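Local structure of putative drug/sodium antiporter (Escherichia coli, 4Z3N) at residues S164-F175 / Q221-L232; M306-V317 / L390-I399. The protein is a MATE-family transporter of the cell membrane that is linked to transport of the genotoxin colibactin and probably works as an antiporter. One frame throughout, in Å; residues are numbered along the deposited sequence.

In the fold
Contact 1 and contact 2 each pair two membrane helices that run in roughly the same direction, at 39° and 35°, yet they share no helix and lie in different halves of the MATE fold. Contact 1 is partly buried, about 17 Å from the centre of the chain; contact 2 lies deeper, at about 12 Å, and most of its residues are buried. Phenylalanines, methionines and branched chains fill the wider spacing of contact 1, whereas alanines allow the helices of contact 2 to come closer and a glutamate joins the interface. The contacts stay about 6 Å apart at their nearest atoms, bridged by Q176, which follows 164-175 and hydrogen-bonds to T311 and T315.

Contact 1 (S164-F175 / Q221-L232); sequences SIMLIGVMMGLF and QLSMVAYFIYTL. With OLC ((2R)-2,3-dihydroxypropyl (9Z)-octadec-9-enoate), chain E.
The rings of F175 and F228 lie nearly parallel, planes 24° apart, but slid so far past each other that they barely overlap, centroids 5.4 Å apart; such broad flat side chains suit a gap of 9.8 Å between helix axes. F175 turns its edge to polar backbone: M171 O of its own helix lies in the ring plane, and F228 O and L232 N of the facing helix lie near it. The T231 methyl comes in obliquely, CG2 being 3.5 Å from F175 CE1. The first torsion of T231 (chi1 -71°) sets that methyl anti to the backbone N and leaves OG1 to hydrogen-bond to Y227 O at 3.0 Å, from the carbonyl face opposite to T231 N. M171 and F228 slide past each other in opposite directions, M171 CB and CG against CD2 of the ring; the M171 chain, bent at chi2 and chi3, carries SD to L232 CD2 at 3.9 Å, a turn that suits a flexible thioether. L174 and L232 meet tip to tip. I168 crosses V225, and I165 CD1 lies 3.4 Å from Q221 NE2, while the Q221 side chain runs against the acyl chain of a bound monoolein. Backbone bonds run along each of these transmembrane helices of the MATE fold, which cross at 39°; what passes between them is mainly apolar contact, so fit and dispersion rather than directional bonds join them.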
loop_
_atom_site.group_PDB
_atom_site.type_symbol
_atom_site.label_atom_id
_atom_site.label_comp_id
_atom_site.label_asym_id
_atom_site.label_seq_id
_atom_site.Cartn_x
_atom_site.Cartn_y
_atom_site.Cartn_z
ATOM N N SER A 164 2.706 -15.760 9.234
ATOM C CA SER A 164 2.345 -16.179 7.886
ATOM C C SER A 164 2.221 -14.966 6.968
ATOM O O SER A 164 2.674 -14.998 5.815
ATOM C CB SER A 164 1.040 -16.984 7.903
ATOM O OG SER A 164 0.863 -17.633 9.160
ATOM N N ILE A 165 1.618 -13.900 7.483
ATOM C CA ILE A 165 1.533 -12.638 6.759
ATOM C C ILE A 165 2.929 -12.043 6.480
ATOM O O ILE A 165 3.214 -11.588 5.364
ATOM C CB ILE A 165 0.693 -11.589 7.533
ATOM C CG1 ILE A 165 -0.686 -12.147 7.894
ATOM C CG2 ILE A 165 0.573 -10.299 6.735
ATOM C CD1 ILE A 165 -1.416 -12.786 6.719
ATOM N N MET A 166 3.795 -12.033 7.491
ATOM C CA MET A 166 5.162 -11.554 7.294
ATOM C C MET A 166 5.884 -12.376 6.230
ATOM O O MET A 166 6.600 -11.826 5.400
ATOM C CB MET A 166 5.951 -11.588 8.605
ATOM C CG MET A 166 5.333 -10.761 9.723
ATOM S SD MET A 166 5.266 -8.968 9.422
ATOM C CE MET A 166 3.514 -8.628 9.226
ATOM N N LEU A 167 5.690 -13.692 6.280
ATOM C CA LEU A 167 6.253 -14.629 5.308
ATOM C C LEU A 167 5.909 -14.270 3.868
ATOM O O LEU A 167 6.749 -14.390 2.983
ATOM C CB LEU A 167 5.766 -16.045 5.599
ATOM C CG LEU A 167 6.815 -16.963 6.209
ATOM C CD1 LEU A 167 6.290 -18.391 6.281
ATOM C CD2 LEU A 167 8.086 -16.886 5.377
ATOM N N ILE A 168 4.666 -13.842 3.644
ATOM C CA ILE A 168 4.191 -13.417 2.329
ATOM C C ILE A 168 4.877 -12.147 1.846
ATOM O O ILE A 168 5.167 -12.003 0.660
ATOM C CB ILE A 168 2.670 -13.198 2.350
ATOM C CG1 ILE A 168 1.970 -14.551 2.503
ATOM C CG2 ILE A 168 2.203 -12.465 1.099
ATOM C CD1 ILE A 168 0.476 -14.476 2.502
ATOM N N GLY A 169 5.125 -11.220 2.768
ATOM C CA GLY A 169 5.939 -10.053 2.473
ATOM C C GLY A 169 7.313 -10.412 1.921
ATOM O O GLY A 169 7.700 -9.948 0.849
ATOM N N VAL A 170 8.048 -11.248 2.652
ATOM C CA VAL A 170 9.324 -11.785 2.170
ATOM C C VAL A 170 9.230 -12.362 0.738
ATOM O O VAL A 170 10.029 -12.011 -0.142
ATOM C CB VAL A 170 9.852 -12.893 3.106
ATOM C CG1 VAL A 170 11.119 -13.552 2.519
ATOM C CG2 VAL A 170 10.117 -12.343 4.485
ATOM N N MET A 171 8.249 -13.237 0.523
ATOM C CA MET A 171 8.048 -13.902 -0.751
ATOM C C MET A 171 7.716 -12.917 -1.868
ATOM O O MET A 171 8.323 -12.962 -2.954
ATOM C CB MET A 171 6.942 -14.946 -0.622
ATOM C CG MET A 171 7.245 -16.056 0.382
ATOM S SD MET A 171 8.677 -17.083 -0.047
ATOM C CE MET A 171 10.041 -15.998 0.354
ATOM N N MET A 172 6.752 -12.037 -1.596
ATOM C CA MET A 172 6.411 -10.952 -2.508
ATOM C C MET A 172 7.665 -10.166 -2.852
ATOM O O MET A 172 7.930 -9.893 -4.024
ATOM C CB MET A 172 5.369 -10.020 -1.891
ATOM C CG MET A 172 3.987 -10.638 -1.667
ATOM S SD MET A 172 2.945 -10.487 -3.123
ATOM C CE MET A 172 2.951 -8.707 -3.354
ATOM N N GLY A 173 8.439 -9.818 -1.825
ATOM C CA GLY A 173 9.673 -9.071 -2.003
ATOM C C GLY A 173 10.722 -9.842 -2.790
ATOM O O GLY A 173 11.478 -9.276 -3.586
ATOM N N LEU A 174 10.754 -11.148 -2.573
ATOM C CA LEU A 174 11.660 -12.016 -3.307
ATOM C C LEU A 174 11.347 -12.033 -4.818
ATOM O O LEU A 174 12.223 -11.752 -5.637
ATOM C CB LEU A 174 11.604 -13.432 -2.717
ATOM C CG LEU A 174 12.593 -14.452 -3.269
ATOM C CD1 LEU A 174 13.896 -13.771 -3.494
ATOM C CD2 LEU A 174 12.779 -15.597 -2.296
ATOM N N PHE A 175 10.104 -12.338 -5.188
ATOM C CA PHE A 175 9.758 -12.473 -6.602
ATOM C C PHE A 175 9.602 -11.131 -7.338
ATOM O O PHE A 175 9.800 -11.043 -8.551
ATOM C CB PHE A 175 8.493 -13.303 -6.740
ATOM C CG PHE A 175 8.710 -14.776 -6.513
ATOM C CD1 PHE A 175 9.087 -15.614 -7.571
ATOM C CD2 PHE A 175 8.531 -15.335 -5.246
ATOM C CE1 PHE A 175 9.278 -16.970 -7.369
ATOM C CE2 PHE A 175 8.729 -16.707 -5.036
ATOM C CZ PHE A 175 9.101 -17.523 -6.098
ATOM N N GLN A 221 -4.488 -17.399 2.107
ATOM C CA GLN A 221 -3.192 -16.755 2.197
ATOM C C GLN A 221 -2.071 -17.785 2.328
ATOM O O GLN A 221 -0.985 -17.612 1.754
ATOM C CB GLN A 221 -3.164 -15.760 3.362
ATOM C CG GLN A 221 -3.707 -14.365 3.000
ATOM C CD GLN A 221 -4.397 -13.654 4.183
ATOM O OE1 GLN A 221 -5.098 -12.663 3.992
ATOM N NE2 GLN A 221 -4.196 -14.161 5.404
ATOM N N LEU A 222 -2.324 -18.859 3.066
ATOM C CA LEU A 222 -1.318 -19.905 3.207
ATOM C C LEU A 222 -1.076 -20.636 1.885
ATOM O O LEU A 222 0.065 -20.901 1.531
ATOM C CB LEU A 222 -1.713 -20.894 4.296
ATOM C CG LEU A 222 -1.443 -20.421 5.725
ATOM C CD1 LEU A 222 -1.851 -21.492 6.716
ATOM C CD2 LEU A 222 0.020 -20.038 5.898
ATOM N N SER A 223 -2.135 -20.950 1.146
ATOM C CA SER A 223 -1.956 -21.596 -0.152
ATOM C C SER A 223 -1.115 -20.724 -1.077
ATOM O O SER A 223 -0.320 -21.239 -1.867
ATOM C CB SER A 223 -3.302 -21.934 -0.807
ATOM O OG SER A 223 -4.295 -20.976 -0.512
ATOM N N MET A 224 -1.272 -19.410 -0.970
ATOM C CA MET A 224 -0.348 -18.507 -1.643
ATOM C C MET A 224 1.088 -18.751 -1.169
ATOM O O MET A 224 2.002 -18.925 -1.975
ATOM C CB MET A 224 -0.725 -17.058 -1.386
ATOM C CG MET A 224 -2.027 -16.615 -2.021
ATOM S SD MET A 224 -2.177 -14.828 -1.840
ATOM C CE MET A 224 -0.479 -14.307 -2.194
ATOM N N VAL A 225 1.267 -18.756 0.150
ATOM C CA VAL A 225 2.559 -19.010 0.774
ATOM C C VAL A 225 3.155 -20.315 0.261
ATOM O O VAL A 225 4.335 -20.396 -0.095
ATOM C CB VAL A 225 2.425 -19.070 2.304
ATOM C CG1 VAL A 225 3.723 -19.496 2.937
ATOM C CG2 VAL A 225 1.997 -17.721 2.842
ATOM N N ALA A 226 2.315 -21.338 0.229
ATOM C CA ALA A 226 2.688 -22.624 -0.329
ATOM C C ALA A 226 3.161 -22.490 -1.782
ATOM O O ALA A 226 4.226 -22.990 -2.142
ATOM C CB ALA A 226 1.522 -23.577 -0.237
ATOM N N TYR A 227 2.370 -21.814 -2.609
ATOM C CA TYR A 227 2.712 -21.623 -4.015
ATOM C C TYR A 227 4.105 -21.028 -4.197
ATOM O O TYR A 227 4.862 -21.445 -5.079
ATOM C CB TYR A 227 1.687 -20.719 -4.695
ATOM C CG TYR A 227 1.812 -20.698 -6.193
ATOM C CD1 TYR A 227 2.747 -19.888 -6.817
ATOM C CD2 TYR A 227 0.998 -21.493 -6.989
ATOM C CE1 TYR A 227 2.876 -19.874 -8.196
ATOM C CE2 TYR A 227 1.115 -21.481 -8.366
ATOM C CZ TYR A 227 2.056 -20.668 -8.961
ATOM O OH TYR A 227 2.182 -20.641 -10.326
ATOM N N PHE A 228 4.427 -20.041 -3.366
ATOM C CA PHE A 228 5.701 -19.347 -3.451
ATOM C C PHE A 228 6.871 -20.284 -3.175
ATOM O O PHE A 228 7.815 -20.370 -3.965
ATOM C CB PHE A 228 5.731 -18.174 -2.478
ATOM C CG PHE A 228 5.001 -16.961 -2.971
ATOM C CD1 PHE A 228 4.940 -16.677 -4.324
ATOM C CD2 PHE A 228 4.377 -16.097 -2.078
ATOM C CE1 PHE A 228 4.259 -15.548 -4.778
ATOM C CE2 PHE A 228 3.706 -14.973 -2.521
ATOM C CZ PHE A 228 3.642 -14.698 -3.873
ATOM N N ILE A 229 6.805 -20.985 -2.053
ATOM C CA ILE A 229 7.889 -21.867 -1.657
ATOM C C ILE A 229 8.081 -22.998 -2.661
ATOM O O ILE A 229 9.219 -23.322 -3.014
ATOM C CB ILE A 229 7.656 -22.446 -0.254
ATOM C CG1 ILE A 229 7.600 -21.314 0.781
ATOM C CG2 ILE A 229 8.760 -23.439 0.108
ATOM C CD1 ILE A 229 7.448 -21.804 2.217
ATOM N N TYR A 230 6.991 -23.588 -3.146
ATOM C CA TYR A 230 7.138 -24.630 -4.164
ATOM C C TYR A 230 7.774 -24.064 -5.425
ATOM O O TYR A 230 8.715 -24.647 -5.942
ATOM C CB TYR A 230 5.800 -25.304 -4.483
ATOM C CG TYR A 230 5.363 -26.237 -3.370
ATOM C CD1 TYR A 230 6.307 -26.898 -2.582
ATOM C CD2 TYR A 230 4.011 -26.434 -3.080
ATOM C CE1 TYR A 230 5.919 -27.738 -1.547
ATOM C CE2 TYR A 230 3.614 -27.276 -2.044
ATOM C CZ TYR A 230 4.575 -27.923 -1.285
ATOM O OH TYR A 230 4.193 -28.756 -0.261
ATOM N N THR A 231 7.276 -22.932 -5.908
ATOM C CA THR A 231 7.893 -22.262 -7.050
ATOM C C THR A 231 9.370 -22.059 -6.773
ATOM O O THR A 231 10.234 -22.360 -7.598
ATOM C CB THR A 231 7.242 -20.892 -7.341
ATOM O OG1 THR A 231 5.926 -21.082 -7.867
ATOM C CG2 THR A 231 8.067 -20.103 -8.347
ATOM N N LEU A 232 9.642 -21.577 -5.572
ATOM C CA LEU A 232 10.978 -21.202 -5.148
ATOM C C LEU A 232 11.917 -22.408 -5.039
ATOM O O LEU A 232 13.133 -22.252 -4.959
ATOM C CB LEU A 232 10.877 -20.468 -3.817
ATOM C CG LEU A 232 12.053 -19.684 -3.280
ATOM C CD1 LEU A 232 12.760 -18.974 -4.418
ATOM C CD2 LEU A 232 11.499 -18.704 -2.270
HETATM C C9 OLC E . -7.244 -10.305 5.347
HETATM C C8 OLC E . -7.579 -11.135 4.116
HETATM C C7 OLC E . -7.193 -10.393 2.848
HETATM C C6 OLC E . -6.773 -11.371 1.772
HETATM C C5 OLC E . -5.473 -10.900 1.142
HETATM C C4 OLC E . -4.469 -12.029 1.017
#

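Contact 2 (M306-V317 / L390-I399); sequences MLAIATALLTVV and LLASEYYQAI
A310 meets L391 where two transmembrane helices of the MATE fold, both in its second half, cross at -35° with axes 8.4 Å apart. Small residues allow so near an approach: the CA atoms of A310 and L391 are 5.8 Å apart, and those of L314 and A398 5.1 Å. The apolar contacts are made by branch ends laid on these alanines. L391 CD2 rests on A310, 3.8 Å from its CB, and L314 CD1 touches A398 CB at 4.0 Å. L390, touched also by a bound monoolein, crosses M306 with its CD2 3.9 Å from M306 CG. At the other end the beta-branched V317 has two methyls to offer: CG1 touches both A398 CB and I399 CG2, and both methyls meet Y395 at CD2, the two side chains crossing at about a right angle. I399 CG2 overlies one face of that ring, offset toward the rim. The polar groups behave differently. The Y395 hydroxyl shares a hydrogen bond with T329 OG1, and Q397 NE2 hydrogen-bonds to Q263 OE1 and V259 O, outside the two segments. T311 OG1 stays within its helix, hydrogen-bonded to A308 O. Only E394 brings an acid group into the seam: CG is anti to the backbone N (chi1 -154°), and a bend at chi2 lays the group beside A310 and L314. There E394 OE2 lies 3.3 Å from A310 O, close but not hydrogen-bonded, and 3.9 Å from L314 CB.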
loop_
_atom_site.group_PDB
_atom_site.type_symbol
_atom_site.label_atom_id
_atom_site.label_comp_id
_atom_site.label_asym_id
_atom_site.label_seq_id
_atom_site.Cartn_x
_atom_site.Cartn_y
_atom_site.Cartn_z
ATOM N N MET A 306 -1.446 3.282 -10.107
ATOM C CA MET A 306 -0.179 3.928 -9.786
ATOM C C MET A 306 0.657 3.119 -8.769
ATOM O O MET A 306 1.897 3.163 -8.786
ATOM C CB MET A 306 -0.454 5.341 -9.282
ATOM C CG MET A 306 0.492 5.864 -8.245
ATOM S SD MET A 306 -0.404 7.037 -7.198
ATOM C CE MET A 306 -1.202 8.074 -8.421
ATOM N N LEU A 307 -0.021 2.374 -7.896
ATOM C CA LEU A 307 0.671 1.499 -6.953
ATOM C C LEU A 307 1.274 0.304 -7.694
ATOM O O LEU A 307 2.353 -0.173 -7.347
ATOM C CB LEU A 307 -0.274 1.024 -5.845
ATOM C CG LEU A 307 -0.853 2.079 -4.893
ATOM C CD1 LEU A 307 -1.707 1.424 -3.843
ATOM C CD2 LEU A 307 0.233 2.878 -4.241
ATOM N N ALA A 308 0.569 -0.162 -8.721
ATOM C CA ALA A 308 1.057 -1.226 -9.598
ATOM C C ALA A 308 2.331 -0.829 -10.363
ATOM O O ALA A 308 3.314 -1.578 -10.385
ATOM C CB ALA A 308 -0.027 -1.625 -10.573
ATOM N N ILE A 309 2.297 0.332 -11.010
ATOM C CA ILE A 309 3.465 0.888 -11.693
ATOM C C ILE A 309 4.657 1.142 -10.720
ATOM O O ILE A 309 5.812 0.864 -11.057
ATOM C CB ILE A 309 3.070 2.194 -12.437
ATOM C CG1 ILE A 309 1.936 1.898 -13.419
ATOM C CG2 ILE A 309 4.271 2.806 -13.157
ATOM C CD1 ILE A 309 1.379 3.123 -14.124
ATOM N N ALA A 310 4.354 1.635 -9.519
ATOM C CA ALA A 310 5.346 1.838 -8.472
ATOM C C ALA A 310 6.126 0.569 -8.179
ATOM O O ALA A 310 7.359 0.620 -7.991
ATOM C CB ALA A 310 4.684 2.344 -7.181
ATOM N N THR A 311 5.417 -0.559 -8.105
ATOM C CA THR A 311 6.065 -1.807 -7.723
ATOM C C THR A 311 7.029 -2.197 -8.834
ATOM O O THR A 311 8.116 -2.712 -8.557
ATOM C CB THR A 311 5.062 -3.020 -7.446
ATOM O OG1 THR A 311 4.373 -3.395 -8.644
ATOM C CG2 THR A 311 4.077 -2.716 -6.338
ATOM N N ALA A 312 6.629 -1.920 -10.080
ATOM C CA ALA A 312 7.416 -2.274 -11.267
ATOM C C ALA A 312 8.673 -1.427 -11.338
ATOM O O ALA A 312 9.715 -1.876 -11.811
ATOM C CB ALA A 312 6.592 -2.101 -12.539
ATOM N N LEU A 313 8.544 -0.199 -10.845
ATOM C CA LEU A 313 9.589 0.799 -10.925
ATOM C C LEU A 313 10.693 0.514 -9.923
ATOM O O LEU A 313 11.861 0.822 -10.179
ATOM C CB LEU A 313 9.016 2.203 -10.692
ATOM C CG LEU A 313 10.074 3.312 -10.721
ATOM C CD1 LEU A 313 10.677 3.498 -12.133
ATOM C CD2 LEU A 313 9.496 4.594 -10.204
ATOM N N LEU A 314 10.321 -0.063 -8.784
ATOM C CA LEU A 314 11.293 -0.449 -7.762
ATOM C C LEU A 314 12.325 -1.455 -8.336
ATOM O O LEU A 314 13.544 -1.282 -8.227
ATOM C CB LEU A 314 10.572 -1.044 -6.536
ATOM C CG LEU A 314 11.509 -1.349 -5.364
ATOM C CD1 LEU A 314 11.409 -0.272 -4.334
ATOM C CD2 LEU A 314 11.221 -2.699 -4.759
ATOM N N THR A 315 11.810 -2.494 -8.973
ATOM C CA THR A 315 12.641 -3.463 -9.661
ATOM C C THR A 315 13.529 -2.878 -10.764
ATOM O O THR A 315 14.707 -3.247 -10.877
ATOM C CB THR A 315 11.775 -4.517 -10.270
ATOM O OG1 THR A 315 10.761 -4.860 -9.315
ATOM C CG2 THR A 315 12.614 -5.729 -10.622
ATOM N N VAL A 316 12.962 -1.985 -11.573
ATOM C CA VAL A 316 13.696 -1.406 -12.686
ATOM C C VAL A 316 14.744 -0.400 -12.188
ATOM O O VAL A 316 15.884 -0.389 -12.671
ATOM C CB VAL A 316 12.748 -0.729 -13.695
ATOM C CG1 VAL A 316 13.547 0.059 -14.717
ATOM C CG2 VAL A 316 11.872 -1.772 -14.374
ATOM N N VAL A 317 14.369 0.425 -11.211
ATOM C CA VAL A 317 15.320 1.359 -10.628
ATOM C C VAL A 317 16.370 0.592 -9.847
ATOM O O VAL A 317 17.565 0.829 -10.013
ATOM C CB VAL A 317 14.650 2.383 -9.693
ATOM C CG1 VAL A 317 15.717 3.235 -8.971
ATOM C CG2 VAL A 317 13.658 3.259 -10.478
ATOM N N LEU A 390 4.761 10.299 -5.292
ATOM C CA LEU A 390 4.716 8.918 -4.822
ATOM C C LEU A 390 5.705 7.968 -5.561
ATOM O O LEU A 390 6.336 7.118 -4.928
ATOM C CB LEU A 390 3.293 8.388 -4.905
ATOM C CG LEU A 390 3.144 7.003 -4.280
ATOM C CD1 LEU A 390 1.950 6.995 -3.401
ATOM C CD2 LEU A 390 3.025 5.894 -5.329
ATOM N N LEU A 391 5.851 8.119 -6.879
ATOM C CA LEU A 391 6.873 7.391 -7.633
ATOM C C LEU A 391 8.290 7.877 -7.279
ATOM O O LEU A 391 9.237 7.078 -7.224
ATOM C CB LEU A 391 6.626 7.512 -9.145
ATOM C CG LEU A 391 5.367 6.794 -9.678
ATOM C CD1 LEU A 391 5.086 7.102 -11.164
ATOM C CD2 LEU A 391 5.426 5.275 -9.413
ATOM N N ALA A 392 8.443 9.175 -7.027
ATOM C CA ALA A 392 9.719 9.675 -6.516
ATOM C C ALA A 392 10.121 8.945 -5.226
ATOM O O ALA A 392 11.303 8.653 -5.025
ATOM C CB ALA A 392 9.661 11.186 -6.285
ATOM N N SER A 393 9.144 8.644 -4.361
ATOM C CA SER A 393 9.410 7.888 -3.123
ATOM C C SER A 393 9.887 6.456 -3.374
ATOM O O SER A 393 10.761 5.944 -2.684
ATOM C CB SER A 393 8.167 7.836 -2.238
ATOM O OG SER A 393 8.023 9.053 -1.542
ATOM N N GLU A 394 9.271 5.813 -4.355
ATOM C CA GLU A 394 9.643 4.476 -4.754
ATOM C C GLU A 394 11.109 4.454 -5.239
ATOM O O GLU A 394 11.853 3.526 -4.912
ATOM C CB GLU A 394 8.693 3.977 -5.850
ATOM C CG GLU A 394 8.545 2.460 -5.935
ATOM C CD GLU A 394 7.803 1.887 -4.733
ATOM O OE1 GLU A 394 7.500 2.679 -3.811
ATOM O OE2 GLU A 394 7.514 0.660 -4.707
ATOM N N TYR A 395 11.501 5.481 -6.005
ATOM C CA TYR A 395 12.847 5.611 -6.551
ATOM C C TYR A 395 13.933 5.655 -5.455
ATOM O O TYR A 395 14.967 4.977 -5.540
ATOM C CB TYR A 395 12.931 6.871 -7.440
ATOM C CG TYR A 395 14.298 7.112 -8.072
ATOM C CD1 TYR A 395 15.288 7.796 -7.381
ATOM C CD2 TYR A 395 14.595 6.654 -9.348
ATOM C CE1 TYR A 395 16.520 8.023 -7.927
ATOM C CE2 TYR A 395 15.840 6.876 -9.908
ATOM C CZ TYR A 395 16.806 7.563 -9.188
ATOM O OH TYR A 395 18.066 7.815 -9.722
ATOM N N TYR A 396 13.706 6.454 -4.428
ATOM C CA TYR A 396 14.651 6.514 -3.332
ATOM C C TYR A 396 14.696 5.216 -2.522
ATOM O O TYR A 396 15.744 4.820 -2.017
ATOM C CB TYR A 396 14.327 7.704 -2.439
ATOM C CG TYR A 396 14.711 8.998 -3.106
ATOM C CD1 TYR A 396 16.046 9.304 -3.347
ATOM C CD2 TYR A 396 13.746 9.898 -3.528
ATOM C CE1 TYR A 396 16.408 10.484 -3.977
ATOM C CE2 TYR A 396 14.093 11.075 -4.155
ATOM C CZ TYR A 396 15.419 11.372 -4.376
ATOM O OH TYR A 396 15.739 12.558 -4.995
ATOM N N GLN A 397 13.568 4.542 -2.415
ATOM C CA GLN A 397 13.533 3.254 -1.754
ATOM C C GLN A 397 14.340 2.245 -2.556
ATOM O O GLN A 397 15.093 1.445 -2.001
ATOM C CB GLN A 397 12.090 2.784 -1.588
ATOM C CG GLN A 397 11.286 3.632 -0.629
ATOM C CD GLN A 397 11.613 3.319 0.808
ATOM O OE1 GLN A 397 12.759 3.504 1.262
ATOM N NE2 GLN A 397 10.613 2.817 1.540
ATOM N N ALA A 398 14.197 2.308 -3.872
ATOM C CA ALA A 398 14.917 1.407 -4.752
ATOM C C ALA A 398 16.433 1.605 -4.644
ATOM O O ALA A 398 17.183 0.627 -4.709
ATOM C CB ALA A 398 14.446 1.584 -6.197
ATOM N N ILE A 399 16.890 2.850 -4.487
ATOM C CA ILE A 399 18.330 3.105 -4.488
ATOM C C ILE A 399 18.922 3.160 -3.066
ATOM O O ILE A 399 20.110 3.450 -2.900
ATOM C CB ILE A 399 18.700 4.425 -5.248
ATOM C CG1 ILE A 399 18.101 5.649 -4.560
ATOM C CG2 ILE A 399 18.276 4.356 -6.729
ATOM C CD1 ILE A 399 18.845 6.913 -4.855
#